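Local coordinates for protein Pab-dependent poly(a)-specific ribonuclease subunit PAN2 (Neurospora crassa, PDB 4CZW) that shortens mRNA poly(A) tails as the catalytic exonuclease subunit of the PAN2-PAN3 deadenylation complex, releasing 5'-AMP, at residues A[495-505]-A[512-520]; A[411-419]-A[428-436]. All blocks are in the same frame, centred on the assembly; numbering follows the deposited sequence.

Contact 1 (A[495-505]-A[512-520])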
loop_
_atom_site.group_PDB
_atom_site.type_symbol
_atom_site.label_atom_id
_atom_site.label_comp_id
_atom_site.label_asym_id
_atom_site.label_seq_id
_atom_site.Cartn_x
_atom_site.Cartn_y
_atom_site.Cartn_z
ATOM N N TYR A 495 15.754 -13.636 -13.096
ATOM C CA TYR A 495 14.970 -13.224 -14.250
ATOM C C TYR A 495 13.496 -13.319 -13.879
ATOM O O TYR A 495 13.097 -14.210 -13.127
ATOM C CB TYR A 495 15.291 -14.089 -15.470
ATOM C CG TYR A 495 16.621 -13.773 -16.119
ATOM C CD1 TYR A 495 17.817 -14.020 -15.456
ATOM C CD2 TYR A 495 16.681 -13.236 -17.398
ATOM C CE1 TYR A 495 19.034 -13.739 -16.048
ATOM C CE2 TYR A 495 17.893 -12.951 -17.998
ATOM C CZ TYR A 495 19.065 -13.205 -17.318
ATOM O OH TYR A 495 20.276 -12.922 -17.909
ATOM N N ILE A 496 12.687 -12.402 -14.397
ATOM C CA ILE A 496 11.302 -12.290 -13.954
ATOM C C ILE A 496 10.311 -12.934 -14.914
ATOM O O ILE A 496 10.239 -12.568 -16.087
ATOM C CB ILE A 496 10.900 -10.817 -13.758
ATOM C CG1 ILE A 496 11.932 -10.097 -12.886
ATOM C CG2 ILE A 496 9.508 -10.719 -13.152
ATOM C CD1 ILE A 496 12.160 -10.758 -11.550
ATOM N N HIS A 497 9.547 -13.896 -14.405
ATOM C CA HIS A 497 8.444 -14.468 -15.162
ATOM C C HIS A 497 7.302 -13.461 -15.197
ATOM O O HIS A 497 6.453 -13.436 -14.306
ATOM C CB HIS A 497 7.980 -15.792 -14.550
ATOM C CG HIS A 497 6.895 -16.472 -15.326
ATOM N ND1 HIS A 497 6.482 -16.039 -16.568
ATOM C CD2 HIS A 497 6.134 -17.555 -15.036
ATOM C CE1 HIS A 497 5.515 -16.823 -17.008
ATOM N NE2 HIS A 497 5.285 -17.752 -16.097
ATOM N N ILE A 498 7.295 -12.629 -16.231
ATOM C CA ILE A 498 6.318 -11.556 -16.348
ATOM C C ILE A 498 4.989 -12.061 -16.900
ATOM O O ILE A 498 4.931 -12.630 -17.990
ATOM C CB ILE A 498 6.853 -10.425 -17.243
ATOM C CG1 ILE A 498 8.164 -9.888 -16.666
ATOM C CG2 ILE A 498 5.822 -9.316 -17.378
ATOM C CD1 ILE A 498 8.856 -8.886 -17.548
ATOM N N LYS A 499 3.925 -11.848 -16.134
ATOM C CA LYS A 499 2.595 -12.312 -16.511
ATOM C C LYS A 499 1.845 -11.267 -17.332
ATOM O O LYS A 499 0.623 -11.331 -17.467
ATOM C CB LYS A 499 1.790 -12.681 -15.263
ATOM C CG LYS A 499 2.368 -13.852 -14.481
ATOM C CD LYS A 499 2.635 -13.482 -13.029
ATOM C CE LYS A 499 1.352 -13.103 -12.306
ATOM N NZ LYS A 499 1.600 -12.782 -10.872
ATOM N N GLU A 500 2.585 -10.308 -17.878
ATOM C CA GLU A 500 2.001 -9.275 -18.725
ATOM C C GLU A 500 2.366 -9.520 -20.186
ATOM O O GLU A 500 3.131 -10.433 -20.498
ATOM C CB GLU A 500 2.475 -7.887 -18.287
ATOM C CG GLU A 500 2.361 -7.629 -16.793
ATOM C CD GLU A 500 0.924 -7.560 -16.318
ATOM O OE1 GLU A 500 0.079 -7.006 -17.053
ATOM O OE2 GLU A 500 0.638 -8.061 -15.211
ATOM N N THR A 501 1.818 -8.703 -21.080
ATOM C CA THR A 501 2.149 -8.797 -22.496
ATOM C C THR A 501 3.320 -7.879 -22.830
ATOM O O THR A 501 3.213 -6.657 -22.728
ATOM C CB THR A 501 0.947 -8.440 -23.388
ATOM O OG1 THR A 501 -0.095 -9.405 -23.198
ATOM C CG2 THR A 501 1.356 -8.430 -24.853
ATOM N N ILE A 502 4.439 -8.478 -23.226
ATOM C CA ILE A 502 5.648 -7.720 -23.532
ATOM C C ILE A 502 5.655 -7.229 -24.976
ATOM O O ILE A 502 5.677 -8.025 -25.914
ATOM C CB ILE A 502 6.915 -8.560 -23.280
ATOM C CG1 ILE A 502 6.939 -9.066 -21.836
ATOM C CG2 ILE A 502 8.161 -7.744 -23.585
ATOM C CD1 ILE A 502 8.153 -9.905 -21.502
ATOM N N VAL A 503 5.638 -5.910 -25.143
ATOM C CA VAL A 503 5.656 -5.301 -26.466
ATOM C C VAL A 503 7.065 -5.316 -27.054
ATOM O O VAL A 503 7.256 -5.615 -28.233
ATOM C CB VAL A 503 5.131 -3.852 -26.424
ATOM C CG1 VAL A 503 5.229 -3.205 -27.798
ATOM C CG2 VAL A 503 3.698 -3.828 -25.921
ATOM N N ASP A 504 8.051 -4.997 -26.221
ATOM C CA ASP A 504 9.440 -4.963 -26.661
ATOM C C ASP A 504 10.361 -5.528 -25.584
ATOM O O ASP A 504 10.277 -5.144 -24.417
ATOM C CB ASP A 504 9.851 -3.530 -27.015
ATOM C CG ASP A 504 11.086 -3.474 -27.895
ATOM O OD1 ASP A 504 11.928 -4.392 -27.815
ATOM O OD2 ASP A 504 11.214 -2.503 -28.671
ATOM N N TYR A 505 11.241 -6.442 -25.983
ATOM C CA TYR A 505 12.183 -7.051 -25.053
ATOM C C TYR A 505 13.429 -6.192 -24.869
ATOM O O TYR A 505 14.189 -6.391 -23.920
ATOM C CB TYR A 505 12.577 -8.450 -25.531
ATOM C CG TYR A 505 11.549 -9.513 -25.220
ATOM C CD1 TYR A 505 10.450 -9.709 -26.046
ATOM C CD2 TYR A 505 11.677 -10.322 -24.099
ATOM C CE1 TYR A 505 9.507 -10.680 -25.764
ATOM C CE2 TYR A 505 10.741 -11.295 -23.808
ATOM C CZ TYR A 505 9.658 -11.470 -24.644
ATOM O OH TYR A 505 8.723 -12.439 -24.357
ATOM N N ILE A 512 18.240 -9.102 -23.220
ATOM C CA ILE A 512 17.213 -10.043 -22.788
ATOM C C ILE A 512 16.495 -10.673 -23.978
ATOM O O ILE A 512 15.995 -9.970 -24.857
ATOM C CB ILE A 512 16.177 -9.362 -21.874
ATOM C CG1 ILE A 512 16.866 -8.728 -20.664
ATOM C CG2 ILE A 512 15.122 -10.361 -21.424
ATOM C CD1 ILE A 512 17.585 -9.723 -19.779
ATOM N N THR A 513 16.455 -12.001 -23.999
ATOM C CA THR A 513 15.766 -12.739 -25.050
ATOM C C THR A 513 14.498 -13.381 -24.489
ATOM O O THR A 513 14.420 -13.647 -23.290
ATOM C CB THR A 513 16.670 -13.828 -25.661
ATOM O OG1 THR A 513 16.832 -14.903 -24.728
ATOM C CG2 THR A 513 18.035 -13.253 -26.014
ATOM N N PRO A 514 13.495 -13.621 -25.352
ATOM C CA PRO A 514 12.255 -14.284 -24.930
ATOM C C PRO A 514 12.490 -15.643 -24.271
ATOM O O PRO A 514 11.675 -16.079 -23.460
ATOM C CB PRO A 514 11.483 -14.446 -26.241
ATOM C CG PRO A 514 11.962 -13.324 -27.088
ATOM C CD PRO A 514 13.417 -13.156 -26.749
ATOM N N THR A 515 13.593 -16.296 -24.623
ATOM C CA THR A 515 13.941 -17.586 -24.042
ATOM C C THR A 515 14.248 -17.449 -22.552
ATOM O O THR A 515 13.859 -18.298 -21.749
ATOM C CB THR A 515 15.152 -18.215 -24.760
ATOM O OG1 THR A 515 14.847 -18.385 -26.150
ATOM C CG2 THR A 515 15.499 -19.568 -24.152
ATOM N N ASP A 516 14.932 -16.367 -22.188
ATOM C CA ASP A 516 15.305 -16.118 -20.798
ATOM C C ASP A 516 14.086 -15.991 -19.887
ATOM O O ASP A 516 14.152 -16.316 -18.701
ATOM C CB ASP A 516 16.159 -14.852 -20.689
ATOM C CG ASP A 516 17.448 -14.946 -21.480
ATOM O OD1 ASP A 516 18.350 -15.702 -21.063
ATOM O OD2 ASP A 516 17.564 -14.255 -22.514
ATOM N N LEU A 517 12.978 -15.517 -20.445
ATOM C CA LEU A 517 11.764 -15.303 -19.666
ATOM C C LEU A 517 10.731 -16.404 -19.900
ATOM O O LEU A 517 9.681 -16.426 -19.258
ATOM C CB LEU A 517 11.157 -13.938 -19.994
ATOM C CG LEU A 517 12.075 -12.730 -19.800
ATOM C CD1 LEU A 517 11.333 -11.434 -20.096
ATOM C CD2 LEU A 517 12.657 -12.713 -18.394
ATOM N N ASP A 518 11.032 -17.316 -20.820
ATOM C CA ASP A 518 10.141 -18.435 -21.112
ATOM C C ASP A 518 10.350 -19.570 -20.114
ATOM O O ASP A 518 11.413 -20.186 -20.089
ATOM C CB ASP A 518 10.360 -18.940 -22.539
ATOM C CG ASP A 518 9.424 -20.075 -22.906
ATOM O OD1 ASP A 518 8.313 -19.793 -23.404
ATOM O OD2 ASP A 518 9.799 -21.247 -22.698
ATOM N N PRO A 519 9.323 -19.856 -19.298
ATOM C CA PRO A 519 9.385 -20.826 -18.195
ATOM C C PRO A 519 9.793 -22.233 -18.628
ATOM O O PRO A 519 10.303 -22.998 -17.810
ATOM C CB PRO A 519 7.950 -20.831 -17.655
ATOM C CG PRO A 519 7.374 -19.529 -18.084
ATOM C CD PRO A 519 7.992 -19.238 -19.412
ATOM N N ILE A 520 9.569 -22.564 -19.894
ATOM C CA ILE A 520 9.859 -23.902 -20.394
ATOM C C ILE A 520 11.315 -24.053 -20.834
ATOM O O ILE A 520 11.943 -25.082 -20.582
ATOM C CB ILE A 520 8.937 -24.264 -21.578
ATOM C CG1 ILE A 520 7.467 -24.113 -21.176
ATOM C CG2 ILE A 520 9.213 -25.678 -22.067
ATOM C CD1 ILE A 520 6.495 -24.447 -22.287
#
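P514 lies over one face of the Y505 ring. P514 CG stands 3.8 Å from the centroid of the Y505 ring, 11° off its normal, which is a CH-pi contact. The opposite face of the ring is taken by I502 CG2 of its own segment, so the phenol is sandwiched between two aliphatic groups. I512 CG2 comes up near the plane of the ring, at its edge.

L517 sits in the middle and its two methyls go different ways. L517 CD1 meets Y505 CE2 and lies 3.8 Å from I502 CD1; the leucine and isoleucine side chains cross at about a right angle. CD2 turns the other way, to the backbone carbonyl of I496 and the edge of the Y495 ring. CG of L517 is anti to its own carbonyl carbon (chi1 -56°), and from there the fork reaches both tyrosines.

The Y495 ring meets I512 CD1 at 3.7 Å from CE2, and D516 CB approaches CD2 at the same 3.7 Å. The D516 carboxylate is turned to its own segment: OD2 accepts from T513 N at 2.9 Å with its anti lone pair. OD1 forms a salt bridge with R524. At the far end P519 CG sits over one face of H497, 3.6 Å from the ring centroid and displaced toward the rim.

The contact ties the end of strand 490-496 and the following loop to the short, weakly bonded helix 514-517 in the exonuclease domain. I512 also lies near E447, a catalytic metal ligand by similarity.

No hydrogen bond crosses between the segments. Cohesion therefore rests on apolar and CH-pi contacts, while the buried D516 carboxylate is satisfied by T513 and R524 and its charge is probably balanced there.

Contact 2 (A[411-419]-A[428-436])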
loop_
_atom_site.group_PDB
_atom_site.type_symbol
_atom_site.label_atom_id
_atom_site.label_comp_id
_atom_site.label_asym_id
_atom_site.label_seq_id
_atom_site.Cartn_x
_atom_site.Cartn_y
_atom_site.Cartn_z
ATOM N N THR A 411 14.431 -13.899 6.729
ATOM C CA THR A 411 15.401 -13.689 5.660
ATOM C C THR A 411 15.645 -14.946 4.829
ATOM O O THR A 411 16.609 -15.014 4.067
ATOM C CB THR A 411 16.752 -13.211 6.224
ATOM O OG1 THR A 411 17.340 -14.256 7.009
ATOM C CG2 THR A 411 16.563 -11.975 7.092
ATOM N N SER A 412 14.766 -15.932 4.976
ATOM C CA SER A 412 14.944 -17.231 4.329
ATOM C C SER A 412 14.914 -17.152 2.802
ATOM O O SER A 412 15.450 -18.024 2.121
ATOM C CB SER A 412 13.872 -18.209 4.812
ATOM O OG SER A 412 12.574 -17.744 4.488
ATOM N N VAL A 413 14.288 -16.106 2.272
ATOM C CA VAL A 413 14.156 -15.943 0.828
ATOM C C VAL A 413 15.512 -15.653 0.179
ATOM O O VAL A 413 15.718 -15.923 -1.005
ATOM C CB VAL A 413 13.150 -14.813 0.483
ATOM C CG1 VAL A 413 13.676 -13.460 0.946
ATOM C CG2 VAL A 413 12.834 -14.796 -1.008
ATOM N N LEU A 414 16.443 -15.125 0.968
ATOM C CA LEU A 414 17.767 -14.774 0.464
ATOM C C LEU A 414 18.666 -15.996 0.303
ATOM O O LEU A 414 19.599 -15.985 -0.501
ATOM C CB LEU A 414 18.439 -13.763 1.397
ATOM C CG LEU A 414 17.770 -12.397 1.561
ATOM C CD1 LEU A 414 18.526 -11.550 2.572
ATOM C CD2 LEU A 414 17.676 -11.679 0.223
ATOM N N PHE A 415 18.383 -17.047 1.064
ATOM C CA PHE A 415 19.260 -18.214 1.104
ATOM C C PHE A 415 18.665 -19.434 0.405
ATOM O O PHE A 415 19.364 -20.419 0.166
ATOM C CB PHE A 415 19.594 -18.568 2.556
ATOM C CG PHE A 415 20.070 -17.400 3.373
ATOM C CD1 PHE A 415 21.370 -16.940 3.258
ATOM C CD2 PHE A 415 19.217 -16.766 4.261
ATOM C CE1 PHE A 415 21.811 -15.867 4.010
ATOM C CE2 PHE A 415 19.651 -15.692 5.016
ATOM C CZ PHE A 415 20.949 -15.242 4.890
ATOM N N ARG A 416 17.378 -19.369 0.077
ATOM C CA ARG A 416 16.686 -20.510 -0.515
ATOM C C ARG A 416 17.095 -20.738 -1.970
ATOM O O ARG A 416 17.263 -19.788 -2.734
ATOM C CB ARG A 416 15.170 -20.321 -0.422
ATOM C CG ARG A 416 14.365 -21.510 -0.926
ATOM C CD ARG A 416 12.877 -21.346 -0.652
ATOM N NE ARG A 416 12.579 -21.323 0.777
ATOM C CZ ARG A 416 12.331 -20.217 1.472
ATOM N NH1 ARG A 416 12.341 -19.037 0.867
ATOM N NH2 ARG A 416 12.070 -20.290 2.770
ATOM N N ASP A 417 17.252 -22.006 -2.341
ATOM C CA ASP A 417 17.612 -22.370 -3.706
ATOM C C ASP A 417 16.537 -23.238 -4.351
ATOM O O ASP A 417 16.277 -24.356 -3.903
ATOM C CB ASP A 417 18.957 -23.100 -3.730
ATOM C CG ASP A 417 19.409 -23.444 -5.138
ATOM O OD1 ASP A 417 18.997 -22.744 -6.086
ATOM O OD2 ASP A 417 20.180 -24.414 -5.296
ATOM N N ASN A 418 15.916 -22.718 -5.405
ATOM C CA ASN A 418 14.906 -23.463 -6.149
ATOM C C ASN A 418 15.222 -23.492 -7.639
ATOM O O ASN A 418 14.331 -23.660 -8.472
ATOM C CB ASN A 418 13.517 -22.863 -5.918
ATOM C CG ASN A 418 13.066 -22.975 -4.475
ATOM O OD1 ASN A 418 13.405 -23.933 -3.780
ATOM N ND2 ASN A 418 12.296 -21.995 -4.017
ATOM N N ASN A 419 16.499 -23.326 -7.966
ATOM C CA ASN A 419 16.948 -23.316 -9.354
ATOM C C ASN A 419 17.331 -24.715 -9.828
ATOM O O ASN A 419 18.295 -25.301 -9.333
ATOM C CB ASN A 419 18.129 -22.355 -9.518
ATOM C CG ASN A 419 18.515 -22.142 -10.970
ATOM O OD1 ASN A 419 17.758 -22.472 -11.883
ATOM N ND2 ASN A 419 19.697 -21.578 -11.189
ATOM N N LEU A 428 24.731 -17.987 -4.181
ATOM C CA LEU A 428 23.868 -17.569 -3.079
ATOM C C LEU A 428 24.635 -17.266 -1.798
ATOM O O LEU A 428 25.719 -17.803 -1.566
ATOM C CB LEU A 428 22.815 -18.643 -2.798
ATOM C CG LEU A 428 21.760 -18.876 -3.880
ATOM C CD1 LEU A 428 20.859 -20.038 -3.499
ATOM C CD2 LEU A 428 20.942 -17.615 -4.106
ATOM N N LEU A 429 24.062 -16.396 -0.972
ATOM C CA LEU A 429 24.659 -16.039 0.307
ATOM C C LEU A 429 24.720 -17.240 1.238
ATOM O O LEU A 429 23.773 -18.022 1.319
ATOM C CB LEU A 429 23.873 -14.908 0.973
ATOM C CG LEU A 429 23.883 -13.545 0.281
ATOM C CD1 LEU A 429 22.952 -12.580 0.997
ATOM C CD2 LEU A 429 25.295 -12.985 0.219
ATOM N N ASP A 430 25.840 -17.388 1.937
ATOM C CA ASP A 430 25.966 -18.435 2.940
ATOM C C ASP A 430 25.145 -18.051 4.165
ATOM O O ASP A 430 25.268 -16.940 4.681
ATOM C CB ASP A 430 27.430 -18.661 3.315
ATOM C CG ASP A 430 27.619 -19.859 4.223
ATOM O OD1 ASP A 430 27.647 -20.997 3.709
ATOM O OD2 ASP A 430 27.744 -19.663 5.450
ATOM N N ARG A 431 24.307 -18.976 4.621
ATOM C CA ARG A 431 23.375 -18.709 5.710
ATOM C C ARG A 431 24.094 -18.414 7.025
ATOM O O ARG A 431 23.541 -17.766 7.914
ATOM C CB ARG A 431 22.426 -19.896 5.888
ATOM C CG ARG A 431 21.138 -19.572 6.624
ATOM C CD ARG A 431 20.290 -20.821 6.811
ATOM N NE ARG A 431 20.122 -21.559 5.562
ATOM C CZ ARG A 431 19.108 -21.388 4.720
ATOM N NH1 ARG A 431 18.160 -20.499 4.990
ATOM N NH2 ARG A 431 19.040 -22.107 3.608
ATOM N N GLU A 432 25.331 -18.886 7.138
ATOM C CA GLU A 432 26.087 -18.760 8.377
ATOM C C GLU A 432 27.021 -17.550 8.386
ATOM O O GLU A 432 27.094 -16.824 9.379
ATOM C CB GLU A 432 26.899 -20.034 8.627
ATOM C CG GLU A 432 27.776 -19.981 9.868
ATOM C CD GLU A 432 28.658 -21.206 10.010
ATOM O OE1 GLU A 432 28.593 -22.092 9.133
ATOM O OE2 GLU A 432 29.419 -21.282 10.998
ATOM N N THR A 433 27.726 -17.332 7.281
ATOM C CA THR A 433 28.789 -16.332 7.244
ATOM C C THR A 433 28.401 -15.035 6.536
ATOM O O THR A 433 28.980 -13.982 6.803
ATOM C CB THR A 433 30.049 -16.896 6.560
ATOM O OG1 THR A 433 29.737 -17.272 5.213
ATOM C CG2 THR A 433 30.563 -18.111 7.314
ATOM N N GLU A 434 27.425 -15.107 5.636
ATOM C CA GLU A 434 27.050 -13.943 4.839
ATOM C C GLU A 434 25.648 -13.431 5.154
ATOM O O GLU A 434 24.790 -13.368 4.273
ATOM C CB GLU A 434 27.158 -14.269 3.347
ATOM C CG GLU A 434 28.583 -14.470 2.859
ATOM C CD GLU A 434 28.656 -14.760 1.372
ATOM O OE1 GLU A 434 27.833 -15.558 0.880
ATOM O OE2 GLU A 434 29.540 -14.192 0.697
ATOM N N ILE A 435 25.419 -13.061 6.409
ATOM C CA ILE A 435 24.145 -12.473 6.808
ATOM C C ILE A 435 24.195 -10.954 6.670
ATOM O O ILE A 435 24.949 -10.288 7.380
ATOM C CB ILE A 435 23.769 -12.844 8.254
ATOM C CG1 ILE A 435 23.584 -14.356 8.384
ATOM C CG2 ILE A 435 22.503 -12.115 8.678
ATOM C CD1 ILE A 435 23.144 -14.804 9.761
ATOM N N PRO A 436 23.391 -10.405 5.747
ATOM C CA PRO A 436 23.363 -8.969 5.446
ATOM C C PRO A 436 22.973 -8.113 6.649
ATOM O O PRO A 436 22.135 -8.516 7.455
ATOM C CB PRO A 436 22.305 -8.863 4.342
ATOM C CG PRO A 436 22.241 -10.223 3.741
ATOM C CD PRO A 436 22.476 -11.165 4.878
HETATM O O HOH W 1 21.886 -14.975 -2.195
#
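This is a mainly apolar contact centred on one aromatic ring, between the short, weakly bonded helix 412-415 and the loop 428-436, in the connection leading to strand 441-451, the first strand of the exonuclease sheet. The ring is that of F415. R431 CG lies over one face of it, 4.1 Å from the centroid and 14° off the normal, a CH-pi contact. L414 CB covers part of the opposite face. L429 O and E434 O lie at the ring edge, the former 3.3 Å from F415 CD1.

R431 bends at chi3 (-50°), which folds its guanidinium back over F415 CB. The F415 ring and guanidinium planes are 50° apart, so the two flat groups are not stacked. Without the ring, as with an alanine here, a gap would probably open between L414 and R431 and the arginine chain would be free to turn.

L428 CD1 touches D417 CB at 3.6 Å. A water bridges the backbones: it donates to L414 O at 3.0 Å and accepts from L429 N at 2.9 Å. D430 OD2 accepts from E432 N in an Asx turn, and also from both N and OG1 of T433.

E434 is paired with R481 and R486. L414 CD1 meets P436 CG, and the same leucine packs on K535, V538 and L539 of helix 529-541, while P436 touches C544 just before strand 545-548.

Contacts 1 and 2 follow one another along the chain, with strand 441-451 between them. Their centres are 25 Å apart and their nearest atoms about 9 Å, so they do not touch. Strand 441-451 carries D445 and E447, catalytic metal ligands by similarity. Contact 2 forms on the way into it; contact 1 lies against it, with I498 and I502 on I449. Contact 1 is close to the predicted metal site, the I512 side chain being about 4 Å from that of E447 and about 10 Å from that of D445. One side of contact 2 faces the USP-like domain: the R416 side chain is about 12 Å from a bound zinc ion.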